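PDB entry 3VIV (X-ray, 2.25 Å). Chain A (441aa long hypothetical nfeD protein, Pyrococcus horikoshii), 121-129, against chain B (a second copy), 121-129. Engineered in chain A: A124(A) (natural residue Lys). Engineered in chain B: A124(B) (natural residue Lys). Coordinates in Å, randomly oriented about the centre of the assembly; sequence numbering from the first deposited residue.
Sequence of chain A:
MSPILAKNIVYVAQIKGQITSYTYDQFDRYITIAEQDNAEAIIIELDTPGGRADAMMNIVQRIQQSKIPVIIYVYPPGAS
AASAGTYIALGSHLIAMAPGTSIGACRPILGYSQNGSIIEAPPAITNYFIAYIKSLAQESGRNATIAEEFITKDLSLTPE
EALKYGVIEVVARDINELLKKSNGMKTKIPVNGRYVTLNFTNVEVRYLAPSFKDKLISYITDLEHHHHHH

Chain A (121-129) APPAITNYF
Chain B 121-129: APPAITNYF

The two copies meet through the first turns of equivalent helices. A121(A) and P122(A) (psi 169° and 151°) and A121(B) and P122(B) (136° and 150°) are extended, P122(A) and P122(B) take the N-cap positions, and helices run from P123(A) through F129(A) and P123(B) through F129(B). Proline suits a first helical turn, since its ring nitrogen has no hydrogen to donate. Backbone bonds secure each helix: Y128(A) N to A124(A) O is 3.0 Å and Y128(B) N to A124(B) O is 2.8 Å, whereas T126(B) N to P122(B) O, at 3.3 Å, is weak.

Register is set by A124(A) and A124(B), both engineered from Lys, their CA atoms 6.2 Å apart. The helices come closest here, then diverge: Y128(A) CA to Y128(B) CA is 14.6 Å, F129(A) CA to F129(B) CA 18.5 Å. Both alanine CA-to-CB bonds point toward the opposing stretch, and A124(A) CB reaches A124(B) CB at 3.6 Å, a methyl-to-methyl contact.

Around this point the pairing is reciprocal but not exact. Y128(A) and Y128(B) adopt chi1 t (176° and 177°) with chi2 near 100°, bringing each ring to the other chain's proline. Y128(A) CD1 lies 3.5 Å from P122(B) CG; Y128(B) CD1 to P122(A) CG is looser at 4.0 Å. Both approaches are oblique. The puckers differ too, C-gamma endo in P122(A) and exo in P122(B).

The isoleucines depart furthest from symmetry. I125(A) has chi1 t (162°) and chi2 between wells at 128°; I125(B) is m, m (-67°, -64°). Although CA-to-CB points toward the partner in I125(A) and sideways in I125(B), both side chains arrive at one contact, I125(A) CD1 to I125(B) CD1, 3.8 Å.

No hydrogen bond crosses between the stretches; the 335 Å² buried, both sides summed, rests on apolar packing.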

# COMPACT_ATOMS: atom_id res chain seq x y z
N ALA A 121 -5.45 7.83 11.00
CA ALA A 121 -4.05 7.92 11.41
C ALA A 121 -3.88 8.99 12.51
O ALA A 121 -4.82 9.74 12.79
CB ALA A 121 -3.18 8.25 10.19
N PRO A 122 -2.70 9.04 13.16
CA PRO A 122 -2.43 10.07 14.18
C PRO A 122 -2.68 11.50 13.70
O PRO A 122 -2.54 11.77 12.50
CB PRO A 122 -0.95 9.87 14.54
CG PRO A 122 -0.44 8.77 13.65
CD PRO A 122 -1.62 8.03 13.11
N PRO A 123 -3.06 12.40 14.61
CA PRO A 123 -3.34 13.78 14.22
C PRO A 123 -2.22 14.41 13.38
O PRO A 123 -2.51 15.09 12.40
CB PRO A 123 -3.51 14.51 15.56
CG PRO A 123 -3.96 13.45 16.50
CD PRO A 123 -3.24 12.21 16.07
N ALA A 124 -0.96 14.15 13.74
CA ALA A 124 0.18 14.80 13.09
C ALA A 124 0.38 14.39 11.64
O ALA A 124 0.96 15.14 10.85
CB ALA A 124 1.46 14.60 13.92
N ILE A 125 -0.12 13.22 11.27
CA ILE A 125 -0.06 12.80 9.87
C ILE A 125 -1.14 13.47 8.99
O ILE A 125 -0.90 13.77 7.81
CB ILE A 125 0.01 11.26 9.73
CG1 ILE A 125 -0.36 10.81 8.32
CG2 ILE A 125 -0.86 10.60 10.73
CD1 ILE A 125 0.68 9.90 7.75
N THR A 126 -2.29 13.74 9.58
CA THR A 126 -3.27 14.63 8.97
C THR A 126 -2.60 15.98 8.64
O THR A 126 -2.67 16.44 7.48
CB THR A 126 -4.51 14.79 9.87
OG1 THR A 126 -5.16 13.52 9.99
CG2 THR A 126 -5.50 15.80 9.32
N ASN A 127 -1.94 16.58 9.63
CA ASN A 127 -1.21 17.85 9.44
C ASN A 127 -0.15 17.77 8.31
O ASN A 127 0.00 18.72 7.53
CB ASN A 127 -0.59 18.34 10.76
CG ASN A 127 -1.64 18.74 11.81
OD1 ASN A 127 -2.78 19.11 11.47
ND2 ASN A 127 -1.25 18.69 13.08
N TYR A 128 0.54 16.64 8.23
CA TYR A 128 1.50 16.40 7.15
C TYR A 128 0.84 16.43 5.75
O TYR A 128 1.36 17.06 4.83
CB TYR A 128 2.27 15.08 7.40
CG TYR A 128 3.22 14.69 6.29
CD1 TYR A 128 4.60 14.91 6.40
CD2 TYR A 128 2.74 14.12 5.13
CE1 TYR A 128 5.47 14.54 5.37
CE2 TYR A 128 3.59 13.77 4.10
CZ TYR A 128 4.95 13.98 4.23
OH TYR A 128 5.77 13.62 3.19
N PHE A 129 -0.28 15.75 5.59
CA PHE A 129 -1.00 15.80 4.31
C PHE A 129 -1.71 17.13 4.02
O PHE A 129 -1.90 17.47 2.85
CB PHE A 129 -1.93 14.61 4.16
CG PHE A 129 -1.21 13.37 3.76
CD1 PHE A 129 -0.61 12.56 4.71
CD2 PHE A 129 -1.05 13.05 2.41
CE1 PHE A 129 0.09 11.43 4.34
CE2 PHE A 129 -0.36 11.92 2.04
CZ PHE A 129 0.21 11.11 3.01
N ALA B 121 9.35 8.86 6.47
CA ALA B 121 8.20 8.88 7.35
C ALA B 121 8.36 10.00 8.37
O ALA B 121 9.45 10.17 8.94
CB ALA B 121 8.03 7.55 8.05
N PRO B 122 7.28 10.77 8.61
CA PRO B 122 7.34 11.83 9.62
C PRO B 122 7.51 11.23 11.02
O PRO B 122 7.04 10.11 11.25
CB PRO B 122 5.97 12.52 9.49
CG PRO B 122 5.41 12.06 8.18
CD PRO B 122 5.96 10.70 7.96
N PRO B 123 8.17 11.96 11.94
CA PRO B 123 8.45 11.44 13.29
C PRO B 123 7.23 10.79 13.98
O PRO B 123 7.40 9.80 14.71
CB PRO B 123 8.91 12.67 14.06
CG PRO B 123 9.48 13.58 13.01
CD PRO B 123 8.68 13.34 11.76
N ALA B 124 6.03 11.32 13.73
CA ALA B 124 4.80 10.81 14.35
C ALA B 124 4.52 9.35 13.99
O ALA B 124 4.29 8.54 14.88
CB ALA B 124 3.60 11.70 13.98
N ILE B 125 4.55 9.03 12.70
CA ILE B 125 4.48 7.65 12.22
C ILE B 125 5.55 6.75 12.84
O ILE B 125 5.28 5.62 13.23
CB ILE B 125 4.58 7.58 10.67
CG1 ILE B 125 3.33 8.21 10.02
CG2 ILE B 125 4.80 6.16 10.20
CD1 ILE B 125 2.00 7.48 10.32
N THR B 126 6.77 7.27 12.94
CA THR B 126 7.87 6.52 13.53
C THR B 126 7.58 6.21 15.00
O THR B 126 7.62 5.05 15.41
CB THR B 126 9.21 7.29 13.34
OG1 THR B 126 9.42 7.50 11.93
CG2 THR B 126 10.40 6.52 13.94
N ASN B 127 7.25 7.25 15.78
CA ASN B 127 6.89 7.09 17.19
C ASN B 127 5.70 6.16 17.37
O ASN B 127 5.68 5.35 18.29
CB ASN B 127 6.59 8.45 17.85
CG ASN B 127 7.81 9.37 17.90
OD1 ASN B 127 8.95 8.91 18.00
ND2 ASN B 127 7.56 10.67 17.83
N TYR B 128 4.72 6.29 16.49
CA TYR B 128 3.55 5.43 16.53
C TYR B 128 3.95 3.95 16.37
O TYR B 128 3.44 3.09 17.09
CB TYR B 128 2.57 5.86 15.44
CG TYR B 128 1.32 5.01 15.28
CD1 TYR B 128 0.09 5.44 15.81
CD2 TYR B 128 1.35 3.81 14.58
CE1 TYR B 128 -1.06 4.67 15.64
CE2 TYR B 128 0.21 3.04 14.41
CZ TYR B 128 -0.99 3.48 14.94
OH TYR B 128 -2.12 2.71 14.76
N PHE B 129 4.88 3.67 15.45
CA PHE B 129 5.32 2.28 15.26
C PHE B 129 6.27 1.78 16.32
O PHE B 129 6.24 0.59 16.63
CB PHE B 129 5.78 2.01 13.83
CG PHE B 129 4.62 1.94 12.87
CD1 PHE B 129 4.13 3.10 12.28
CD2 PHE B 129 3.96 0.75 12.65
CE1 PHE B 129 3.02 3.05 11.43
CE2 PHE B 129 2.85 0.67 11.81
CZ PHE B 129 2.38 1.84 11.19